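Long-range contacts in hydroxymethyldihydropterin pyrophosphokinase-dihydropteroate synthase, putative (Plasmodium vivax, PDB 5Z79), which catalyses, through two domains of a single chain, pyrophosphate transfer to a hydroxymethylated dihydropterin and condensation of the resulting diphosphate with 4-aminobenzoate to dihydropteroate: residues L111-I116 with P284-S289; N344-S349 with V387-V392; D356-V361 with L402-E407. All blocks are in the same frame, centred on the assembly; numbering follows the deposited sequence.

Contact 1 lies in the pyrophosphokinase half of the chain and contacts 2 and 3 in the synthase half, on opposite sides of the chain's centre; from the centre of contact 1 it is about 54 Å to that of contact 2 and 53 Å to that of contact 3. Contacts 2 and 3 alternate along the sequence and lie close together, with centres about 19 Å and nearest atoms about 6 Å apart. Contact 2 joins the loops after strands 336-342 and 374-378 beside the bound pterin diphosphate and 4-aminobenzoate, and contact 3 packs together the helices that follow those loops. H288 of contact 1 keeps its side chain about 11 Å from the bound ATP analogue.

Contact 1. Residues L111-I116 with P284-S289; sequences LKNEKI and PEYKHS
L111 and N113 run alongside Y286 and H288 in the same chain direction, with CA atoms 5.3 Å apart between L111 and Y286 and 6.2 Å apart between N113 and H288, and neither segment forms a regular strand. N113 carries much of the contact. Its CG stands anti to the backbone N (chi1 -166°), and its side chain crosses that of Y286 obliquely, the amide plane turned 73° from that of the ring. From there ND2 makes a weak hydrogen bond of 3.4 Å to S289 OG. The amide oxygen OD1 lies 3.4 Å from Y286 OH. Behind the amide, N113 CB sits 3.8 Å from the carbonyl oxygen of K287. At the other end of the contact, the carbonyl oxygen of L111 meets the edge of the Y286 ring in its plane, 3.8 Å from CD1. L111 CD1 lies 3.8 Å from E285 OE2, the bend in the E285 chain bringing the carboxylate close, so an apolar methyl borders a carboxylate at the exposed margin. Y286 is buried, and the backbone N of H288 lies 3.8 Å above its ring plane, over its centre, so that the chain of 284-289 folds back across its own aromatic side chain. F110 stacks with Y286 and F212, in strand 207-213, meets it edge-to-face, while H288 NE2 is hydrogen-bonded to Y216 O. The contact thus packs the segment following helix 105-111 against the loop between helices 273-282 and 295-310, beside an outermost strand of the pyrophosphokinase sheet.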
loop_
_atom_site.group_PDB
_atom_site.type_symbol
_atom_site.label_atom_id
_atom_site.label_comp_id
_atom_site.label_asym_id
_atom_site.label_seq_id
_atom_site.Cartn_x
_atom_site.Cartn_y
_atom_site.Cartn_z
ATOM N N LEU A 111 -20.799 32.062 -21.970
ATOM C CA LEU A 111 -19.461 31.455 -22.014
ATOM C C LEU A 111 -18.597 31.943 -23.202
ATOM O O LEU A 111 -17.366 31.892 -23.145
ATOM C CB LEU A 111 -19.539 29.911 -21.975
ATOM C CG LEU A 111 -20.046 29.243 -20.675
ATOM C CD1 LEU A 111 -20.250 27.734 -20.836
ATOM C CD2 LEU A 111 -19.146 29.484 -19.460
ATOM N N LYS A 112 -19.233 32.435 -24.257
ATOM C CA LYS A 112 -18.503 33.062 -25.363
ATOM C C LYS A 112 -18.351 34.584 -25.158
ATOM O O LYS A 112 -18.041 35.313 -26.102
ATOM C CB LYS A 112 -19.207 32.777 -26.713
ATOM C CG LYS A 112 -19.184 31.315 -27.171
ATOM C CD LYS A 112 -20.128 31.044 -28.362
ATOM C CE LYS A 112 -21.556 30.682 -27.899
ATOM N NZ LYS A 112 -22.674 30.932 -28.885
ATOM N N ASN A 113 -18.593 35.073 -23.942
ATOM C CA ASN A 113 -18.503 36.522 -23.642
ATOM C C ASN A 113 -19.344 37.442 -24.597
ATOM O O ASN A 113 -19.155 38.673 -24.665
ATOM C CB ASN A 113 -17.028 36.950 -23.598
ATOM C CG ASN A 113 -16.833 38.310 -22.987
ATOM O OD1 ASN A 113 -17.457 38.660 -22.019
ATOM N ND2 ASN A 113 -15.958 39.074 -23.555
ATOM N N GLU A 114 -20.288 36.828 -25.311
ATOM C CA GLU A 114 -21.232 37.569 -26.144
ATOM C C GLU A 114 -22.341 38.139 -25.267
ATOM O O GLU A 114 -22.554 37.714 -24.106
ATOM C CB GLU A 114 -21.870 36.681 -27.218
ATOM C CG GLU A 114 -20.937 36.258 -28.340
ATOM C CD GLU A 114 -21.461 35.014 -29.065
ATOM O OE1 GLU A 114 -22.659 35.048 -29.465
ATOM O OE2 GLU A 114 -20.696 34.004 -29.223
ATOM N N LYS A 115 -23.073 39.070 -25.865
ATOM C CA LYS A 115 -24.080 39.861 -25.179
ATOM C C LYS A 115 -25.316 39.021 -24.940
ATOM O O LYS A 115 -25.676 38.186 -25.768
ATOM C CB LYS A 115 -24.439 41.087 -26.054
ATOM C CG LYS A 115 -25.133 42.212 -25.308
ATOM C CD LYS A 115 -25.541 43.321 -26.258
ATOM C CE LYS A 115 -26.865 43.024 -26.963
ATOM N NZ LYS A 115 -27.064 43.901 -28.164
ATOM N N ILE A 116 -25.967 39.245 -23.810
ATOM C CA ILE A 116 -27.273 38.647 -23.587
ATOM C C ILE A 116 -28.362 39.736 -23.673
ATOM O O ILE A 116 -29.261 39.637 -24.486
ATOM C CB ILE A 116 -27.316 37.876 -22.243
ATOM C CG1 ILE A 116 -26.482 36.583 -22.338
ATOM C CG2 ILE A 116 -28.766 37.537 -21.882
ATOM C CD1 ILE A 116 -26.454 35.715 -21.086
ATOM N N PRO A 284 -14.285 27.221 -16.651
ATOM C CA PRO A 284 -12.858 27.195 -17.018
ATOM C C PRO A 284 -12.510 27.850 -18.358
ATOM O O PRO A 284 -11.434 28.446 -18.492
ATOM C CB PRO A 284 -12.532 25.696 -17.084
ATOM C CG PRO A 284 -13.870 25.016 -17.233
ATOM C CD PRO A 284 -14.860 25.866 -16.512
ATOM N N GLU A 285 -13.385 27.716 -19.340
ATOM C CA GLU A 285 -13.057 28.174 -20.676
ATOM C C GLU A 285 -13.470 29.639 -20.902
ATOM O O GLU A 285 -13.180 30.195 -21.928
ATOM C CB GLU A 285 -13.608 27.211 -21.755
ATOM C CG GLU A 285 -15.112 27.271 -22.039
ATOM C CD GLU A 285 -15.976 26.620 -20.953
ATOM O OE1 GLU A 285 -15.710 26.828 -19.728
ATOM O OE2 GLU A 285 -16.942 25.886 -21.305
ATOM N N TYR A 286 -14.090 30.266 -19.913
ATOM C CA TYR A 286 -14.526 31.648 -20.017
ATOM C C TYR A 286 -13.390 32.654 -19.908
ATOM O O TYR A 286 -12.446 32.481 -19.121
ATOM C CB TYR A 286 -15.532 31.964 -18.914
ATOM C CG TYR A 286 -16.066 33.389 -18.903
ATOM C CD1 TYR A 286 -16.693 33.916 -20.018
ATOM C CD2 TYR A 286 -15.972 34.193 -17.776
ATOM C CE1 TYR A 286 -17.213 35.198 -20.016
ATOM C CE2 TYR A 286 -16.488 35.473 -17.771
ATOM C CZ TYR A 286 -17.111 35.965 -18.898
ATOM O OH TYR A 286 -17.627 37.234 -18.948
ATOM N N LYS A 287 -13.514 33.708 -20.702
ATOM C CA LYS A 287 -12.591 34.800 -20.735
ATOM C C LYS A 287 -13.295 36.112 -20.841
ATOM O O LYS A 287 -13.688 36.510 -21.875
ATOM C CB LYS A 287 -11.691 34.654 -21.951
ATOM C CG LYS A 287 -10.737 35.799 -22.196
ATOM C CD LYS A 287 -10.036 35.605 -23.524
ATOM C CE LYS A 287 -9.135 36.758 -23.908
ATOM N NZ LYS A 287 -7.834 36.721 -23.203
ATOM N N HIS A 288 -13.421 36.800 -19.751
ATOM C CA HIS A 288 -13.980 38.130 -19.753
ATOM C C HIS A 288 -13.058 39.040 -20.574
ATOM O O HIS A 288 -11.997 38.598 -21.050
ATOM C CB HIS A 288 -14.058 38.571 -18.301
ATOM C CG HIS A 288 -14.899 39.768 -18.055
ATOM N ND1 HIS A 288 -14.362 41.025 -17.919
ATOM C CD2 HIS A 288 -16.232 39.901 -17.853
ATOM C CE1 HIS A 288 -15.328 41.896 -17.695
ATOM N NE2 HIS A 288 -16.475 41.238 -17.640
ATOM N N SER A 289 -13.469 40.297 -20.766
ATOM C CA SER A 289 -12.610 41.288 -21.429
ATOM C C SER A 289 -11.484 41.811 -20.521
ATOM O O SER A 289 -10.474 42.324 -20.986
ATOM C CB SER A 289 -13.448 42.437 -21.952
ATOM O OG SER A 289 -14.329 41.948 -22.932
#

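Contact 2. Residues N344-S349 with V387-V392; sequences NYDSFS and VPNPSV. With HH2 (6-hydroxymethylpterin-diphosphate), chain G; PAB (4-aminobenzoic acid), chain I.
D346 OD2 accepts a hydrogen bond of 2.6 Å from the backbone N of N389, with an N-H...O angle of 138°. The donor comes from above the carboxylate plane, 41° out of it, and the same oxygen also lies beside N389 CB, the two side chains crossing at about a right angle. One carboxylate oxygen therefore ties the loop 344-349 to the backbone N of the first residue of the type I turn N389-V392. Beside it, the Y345 side chain crosses that of V392 at about a right angle, and V392 CG1 meets the ring at its edge, 3.9 Å from CE2, giving the polar link an apolar flank near the surface. D346 is itself set in place by N344, whose OD1 takes the backbone N of D346 at 2.7 Å, in the carbonyl plane, closing an Asx turn. The other end of that amide is used as well: N344 ND2 donates to S347 OG at 2.9 Å with S347 OG in the amide plane, and S347 OG donates in turn to O4P of the pterin diphosphate at 2.8 Å. N344 is thus a second-shell residue that orients a first-shell hydroxyl. F348 turns CE2 toward both ligands, 3.3 Å from C3 of 4-aminobenzoate and close to the bridging O3P of the diphosphate. S381 and K581 add further bonds to the pterin diphosphate. Loops after the first two strands of the barrel that meet beside the diphosphate and aminobenzoate sites are a feature of dihydropteroate synthases, whose TIM-barrel fold carries its catalytic site at the C-terminal ends of the strands.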
loop_
_atom_site.group_PDB
_atom_site.type_symbol
_atom_site.label_atom_id
_atom_site.label_comp_id
_atom_site.label_asym_id
_atom_site.label_seq_id
_atom_site.Cartn_x
_atom_site.Cartn_y
_atom_site.Cartn_z
ATOM N N ASN A 344 -34.282 -8.174 2.644
ATOM C CA ASN A 344 -35.058 -8.872 1.651
ATOM C C ASN A 344 -34.719 -10.348 1.717
ATOM O O ASN A 344 -33.684 -10.715 2.265
ATOM C CB ASN A 344 -34.759 -8.326 0.270
ATOM C CG ASN A 344 -33.393 -8.705 -0.204
ATOM O OD1 ASN A 344 -33.177 -9.834 -0.624
ATOM N ND2 ASN A 344 -32.453 -7.771 -0.138
ATOM N N TYR A 345 -35.584 -11.177 1.143
ATOM C CA TYR A 345 -35.435 -12.629 1.187
ATOM C C TYR A 345 -34.427 -13.206 0.191
ATOM O O TYR A 345 -34.141 -14.389 0.251
ATOM C CB TYR A 345 -36.790 -13.306 0.964
ATOM C CG TYR A 345 -37.732 -13.100 2.122
ATOM C CD1 TYR A 345 -37.598 -13.840 3.293
ATOM C CD2 TYR A 345 -38.749 -12.163 2.060
ATOM C CE1 TYR A 345 -38.454 -13.643 4.364
ATOM C CE2 TYR A 345 -39.609 -11.963 3.122
ATOM C CZ TYR A 345 -39.459 -12.701 4.265
ATOM O OH TYR A 345 -40.322 -12.502 5.312
ATOM N N ASP A 346 -33.951 -12.389 -0.714
ATOM C CA ASP A 346 -33.160 -12.906 -1.791
ATOM C C ASP A 346 -31.861 -12.208 -2.086
ATOM O O ASP A 346 -31.599 -11.820 -3.179
ATOM C CB ASP A 346 -34.045 -12.933 -3.071
ATOM C CG ASP A 346 -35.285 -12.027 -2.999
ATOM O OD1 ASP A 346 -35.188 -10.815 -2.892
ATOM O OD2 ASP A 346 -36.372 -12.549 -3.033
ATOM N N SER A 347 -30.952 -12.189 -1.151
ATOM C CA SER A 347 -29.702 -11.460 -1.392
ATOM C C SER A 347 -28.639 -12.504 -1.315
ATOM O O SER A 347 -28.803 -13.461 -0.557
ATOM C CB SER A 347 -29.481 -10.312 -0.399
ATOM O OG SER A 347 -29.962 -9.073 -0.926
ATOM N N PHE A 348 -27.579 -12.356 -2.118
ATOM C CA PHE A 348 -26.778 -13.538 -2.469
ATOM C C PHE A 348 -26.025 -14.158 -1.279
ATOM O O PHE A 348 -25.745 -15.356 -1.306
ATOM C CB PHE A 348 -25.896 -13.312 -3.725
ATOM C CG PHE A 348 -24.723 -12.398 -3.515
ATOM C CD1 PHE A 348 -23.533 -12.887 -3.005
ATOM C CD2 PHE A 348 -24.806 -11.056 -3.851
ATOM C CE1 PHE A 348 -22.458 -12.045 -2.811
ATOM C CE2 PHE A 348 -23.738 -10.210 -3.667
ATOM C CZ PHE A 348 -22.559 -10.707 -3.157
ATOM N N SER A 349 -25.752 -13.346 -0.241
ATOM C CA SER A 349 -25.077 -13.816 0.995
ATOM C C SER A 349 -25.809 -13.538 2.317
ATOM O O SER A 349 -25.532 -14.178 3.306
ATOM C CB SER A 349 -23.694 -13.182 1.079
ATOM O OG SER A 349 -23.790 -11.803 1.383
ATOM N N VAL A 387 -34.142 -13.487 -8.880
ATOM C CA VAL A 387 -35.566 -13.191 -9.098
ATOM C C VAL A 387 -36.190 -12.690 -7.792
ATOM O O VAL A 387 -36.346 -13.459 -6.836
ATOM C CB VAL A 387 -36.336 -14.433 -9.581
ATOM C CG1 VAL A 387 -37.791 -14.077 -9.891
ATOM C CG2 VAL A 387 -35.649 -15.011 -10.802
ATOM N N PRO A 388 -36.564 -11.409 -7.747
ATOM C CA PRO A 388 -36.889 -10.879 -6.443
ATOM C C PRO A 388 -38.203 -11.444 -5.965
ATOM O O PRO A 388 -39.141 -11.550 -6.766
ATOM C CB PRO A 388 -36.982 -9.363 -6.688
ATOM C CG PRO A 388 -36.357 -9.139 -8.023
ATOM C CD PRO A 388 -36.683 -10.387 -8.786
ATOM N N ASN A 389 -38.275 -11.820 -4.686
ATOM C CA ASN A 389 -39.460 -12.498 -4.163
ATOM C C ASN A 389 -40.715 -11.727 -4.481
ATOM O O ASN A 389 -40.920 -10.661 -3.920
ATOM C CB ASN A 389 -39.393 -12.690 -2.641
ATOM C CG ASN A 389 -40.585 -13.485 -2.110
ATOM O OD1 ASN A 389 -41.739 -13.020 -2.186
ATOM N ND2 ASN A 389 -40.323 -14.704 -1.597
ATOM N N PRO A 390 -41.589 -12.284 -5.337
ATOM C CA PRO A 390 -42.712 -11.505 -5.793
ATOM C C PRO A 390 -43.838 -11.400 -4.741
ATOM O O PRO A 390 -44.846 -10.728 -5.032
ATOM C CB PRO A 390 -43.196 -12.326 -6.984
ATOM C CG PRO A 390 -43.088 -13.730 -6.475
ATOM C CD PRO A 390 -41.784 -13.713 -5.684
ATOM N N SER A 391 -43.689 -12.038 -3.562
ATOM C CA SER A 391 -44.721 -11.977 -2.491
ATOM C C SER A 391 -44.705 -10.710 -1.550
ATOM O O SER A 391 -45.735 -10.376 -0.939
ATOM C CB SER A 391 -44.702 -13.263 -1.664
ATOM O OG SER A 391 -43.520 -13.339 -0.888
ATOM N N VAL A 392 -43.583 -9.993 -1.439
ATOM C CA VAL A 392 -43.565 -8.753 -0.637
ATOM C C VAL A 392 -42.749 -7.636 -1.327
ATOM O O VAL A 392 -41.715 -7.909 -1.931
ATOM C CB VAL A 392 -43.081 -9.048 0.795
ATOM C CG1 VAL A 392 -41.777 -9.806 0.756
ATOM C CG2 VAL A 392 -42.962 -7.783 1.626
HETATM N N1 HH2 G . -23.428 -3.620 -5.107
HETATM C C2 HH2 G . -24.534 -4.215 -4.597
HETATM C C3 HH2 G . -25.581 -3.454 -4.086
HETATM N N4 HH2 G . -25.534 -2.115 -4.072
HETATM N N5 HH2 G . -24.381 -0.130 -4.560
HETATM C C6 HH2 G . -23.288 0.490 -5.066
HETATM N N6 HH2 G . -23.246 1.848 -5.060
HETATM N N7 HH2 G . -22.239 -0.183 -5.582
HETATM C C8 HH2 G . -22.182 -1.522 -5.635
HETATM O O8 HH2 G . -21.173 -2.102 -6.116
HETATM C C9 HH2 G . -23.347 -2.275 -5.109
HETATM C C10 HH2 G . -24.461 -1.474 -4.562
HETATM C C11 HH2 G . -24.636 -5.725 -4.532
HETATM O O4 HH2 G . -24.257 -6.184 -3.198
HETATM P P1 HH2 G . -25.264 -6.803 -2.072
HETATM O O1P HH2 G . -24.537 -7.665 -1.088
HETATM O O2P HH2 G . -26.233 -5.756 -1.535
HETATM O O3P HH2 G . -26.080 -7.842 -3.000
HETATM P P2 HH2 G . -27.633 -7.673 -3.432
HETATM O O4P HH2 G . -28.384 -7.110 -2.225
HETATM O O5P HH2 G . -27.930 -9.097 -3.860
HETATM O O6P HH2 G . -27.617 -6.680 -4.571
HETATM C "C1'" PAB I . -20.964 -10.400 -8.494
HETATM O "O1'" PAB I . -20.554 -11.180 -7.607
HETATM O "O2'" PAB I . -20.462 -10.391 -9.642
HETATM C C1 PAB I . -22.105 -9.484 -8.178
HETATM C C2 PAB I . -22.837 -9.686 -7.014
HETATM C C3 PAB I . -23.899 -8.852 -6.715
HETATM C C4 PAB I . -24.230 -7.819 -7.579
HETATM C C5 PAB I . -23.513 -7.609 -8.746
HETATM C C6 PAB I . -22.447 -8.446 -9.042
HETATM N N4 PAB I . -25.274 -7.027 -7.271
#

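Contact 3. Residues D356-V361 with L402-E407; sequences DPVKAV and LKLFKE
L404 has CG anti to its backbone N (chi1 -177°), reaching toward helix 357-361, and V361 answers with CG1 anti to its own N (chi1 171°) and CG2 beside that N. It is CG2 that makes the closest approach: it rests 3.6 Å from L404 CD2 and touches L404 CG and CB nearly as closely, the two side chains crossing obliquely. V361 therefore uses both methyls: CG2 packs on L404 and also nears the backbone N of F405, while CG1 approaches the edge of the F405 ring near its plane, 4.3 Å from CD1. L404 CD2 reaches on to the first turn of helix 357-361, 3.9 Å from P357 CB and equally near P357 O, a carbonyl already engaged by the backbone N of V361 at 2.8 Å. Ahead of the proline, D356 occupies the N-cap position, where OD1 takes the backbone N of V358 in a weak capping bond of 3.4 Å. The short segments cross at -60° with axes 9.5 Å apart at closest approach. Contact between them is apolar, made chiefly by V361 and L404, then F405, with smaller shares from P357 and V358. F405 also meets the ring of F365, further along helix 357-369, while P357 and V361 touch P400 and V401 in the preceding turn of helix 394-418. Here two successive outer helices of the synthase barrel pack side by side, and on the inner side L402 and F405 reach I451 in strand 450-454, next to strand 374-378 in the sheet.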
loop_
_atom_site.group_PDB
_atom_site.type_symbol
_atom_site.label_atom_id
_atom_site.label_comp_id
_atom_site.label_asym_id
_atom_site.label_seq_id
_atom_site.Cartn_x
_atom_site.Cartn_y
_atom_site.Cartn_z
ATOM N N ASP A 356 -36.953 -9.590 9.430
ATOM C CA ASP A 356 -37.573 -9.100 10.678
ATOM C C ASP A 356 -37.000 -7.724 11.041
ATOM O O ASP A 356 -35.778 -7.578 11.172
ATOM C CB ASP A 356 -37.335 -10.081 11.839
ATOM C CG ASP A 356 -38.159 -9.741 13.127
ATOM O OD1 ASP A 356 -38.885 -8.709 13.161
ATOM O OD2 ASP A 356 -38.067 -10.525 14.119
ATOM N N PRO A 357 -37.871 -6.704 11.187
ATOM C CA PRO A 357 -37.379 -5.357 11.518
ATOM C C PRO A 357 -36.497 -5.276 12.762
ATOM O O PRO A 357 -35.516 -4.550 12.769
ATOM C CB PRO A 357 -38.670 -4.561 11.728
ATOM C CG PRO A 357 -39.650 -5.210 10.819
ATOM C CD PRO A 357 -39.306 -6.681 10.838
ATOM N N VAL A 358 -36.827 -6.026 13.803
ATOM C CA VAL A 358 -36.110 -5.906 15.081
ATOM C C VAL A 358 -34.636 -6.355 14.942
ATOM O O VAL A 358 -33.709 -5.674 15.375
ATOM C CB VAL A 358 -36.842 -6.695 16.193
ATOM C CG1 VAL A 358 -36.115 -6.561 17.518
ATOM C CG2 VAL A 358 -38.275 -6.201 16.328
ATOM N N LYS A 359 -34.439 -7.490 14.304
ATOM C CA LYS A 359 -33.131 -7.971 14.012
ATOM C C LYS A 359 -32.427 -6.973 13.113
ATOM O O LYS A 359 -31.305 -6.548 13.382
ATOM C CB LYS A 359 -33.243 -9.316 13.330
ATOM C CG LYS A 359 -34.012 -10.305 14.179
ATOM C CD LYS A 359 -33.905 -11.744 13.718
ATOM C CE LYS A 359 -34.737 -12.594 14.667
ATOM N NZ LYS A 359 -34.747 -14.057 14.371
ATOM N N ALA A 360 -33.089 -6.559 12.051
ATOM C CA ALA A 360 -32.433 -5.650 11.130
ATOM C C ALA A 360 -32.041 -4.332 11.796
ATOM O O ALA A 360 -31.013 -3.747 11.465
ATOM C CB ALA A 360 -33.302 -5.401 9.928
ATOM N N VAL A 361 -32.842 -3.869 12.746
ATOM C CA VAL A 361 -32.482 -2.663 13.484
ATOM C C VAL A 361 -31.384 -2.883 14.512
ATOM O O VAL A 361 -30.576 -1.993 14.699
ATOM C CB VAL A 361 -33.680 -2.029 14.195
ATOM C CG1 VAL A 361 -33.227 -0.911 15.129
ATOM C CG2 VAL A 361 -34.625 -1.456 13.180
ATOM N N LEU A 402 -36.712 1.417 8.528
ATOM C CA LEU A 402 -36.199 2.761 8.556
ATOM C C LEU A 402 -36.879 3.579 9.629
ATOM O O LEU A 402 -36.253 4.421 10.258
ATOM C CB LEU A 402 -36.372 3.411 7.199
ATOM C CG LEU A 402 -35.361 3.029 6.108
ATOM C CD1 LEU A 402 -35.752 3.574 4.740
ATOM C CD2 LEU A 402 -33.952 3.515 6.451
ATOM N N LYS A 403 -38.161 3.295 9.840
ATOM C CA LYS A 403 -39.005 3.984 10.818
ATOM C C LYS A 403 -38.779 3.489 12.210
ATOM O O LYS A 403 -38.767 4.268 13.134
ATOM C CB LYS A 403 -40.475 3.773 10.493
ATOM C CG LYS A 403 -40.987 4.679 9.398
ATOM C CD LYS A 403 -42.459 4.476 9.158
ATOM C CE LYS A 403 -43.034 5.699 8.482
ATOM N NZ LYS A 403 -44.454 5.497 8.094
ATOM N N LEU A 404 -38.627 2.184 12.372
ATOM C CA LEU A 404 -38.217 1.643 13.667
ATOM C C LEU A 404 -36.900 2.249 14.127
ATOM O O LEU A 404 -36.785 2.698 15.260
ATOM C CB LEU A 404 -38.099 0.119 13.616
ATOM C CG LEU A 404 -37.742 -0.603 14.905
ATOM C CD1 LEU A 404 -38.619 -0.201 16.063
ATOM C CD2 LEU A 404 -37.867 -2.078 14.634
ATOM N N PHE A 405 -35.916 2.282 13.241
ATOM C CA PHE A 405 -34.611 2.781 13.617
ATOM C C PHE A 405 -34.670 4.202 14.090
ATOM O O PHE A 405 -33.936 4.582 14.996
ATOM C CB PHE A 405 -33.658 2.750 12.449
ATOM C CG PHE A 405 -32.322 3.344 12.761
ATOM C CD1 PHE A 405 -31.395 2.631 13.510
ATOM C CD2 PHE A 405 -31.996 4.605 12.327
ATOM C CE1 PHE A 405 -30.158 3.167 13.817
ATOM C CE2 PHE A 405 -30.767 5.156 12.623
ATOM C CZ PHE A 405 -29.842 4.437 13.363
ATOM N N LYS A 406 -35.510 5.002 13.448
ATOM C CA LYS A 406 -35.650 6.389 13.848
ATOM C C LYS A 406 -36.319 6.494 15.215
ATOM O O LYS A 406 -35.918 7.294 16.076
ATOM C CB LYS A 406 -36.467 7.125 12.809
ATOM C CG LYS A 406 -36.860 8.535 13.192
ATOM C CD LYS A 406 -37.745 9.098 12.112
ATOM C CE LYS A 406 -37.776 10.602 12.149
ATOM N NZ LYS A 406 -39.175 11.055 12.006
ATOM N N GLU A 407 -37.361 5.686 15.378
ATOM C CA GLU A 407 -38.057 5.558 16.623
ATOM C C GLU A 407 -37.001 5.172 17.660
ATOM O O GLU A 407 -36.849 5.844 18.664
ATOM C CB GLU A 407 -39.193 4.534 16.461
ATOM C CG GLU A 407 -39.802 3.910 17.728
ATOM C CD GLU A 407 -40.656 4.868 18.553
ATOM O OE1 GLU A 407 -40.804 6.036 18.120
ATOM O OE2 GLU A 407 -41.176 4.438 19.630
#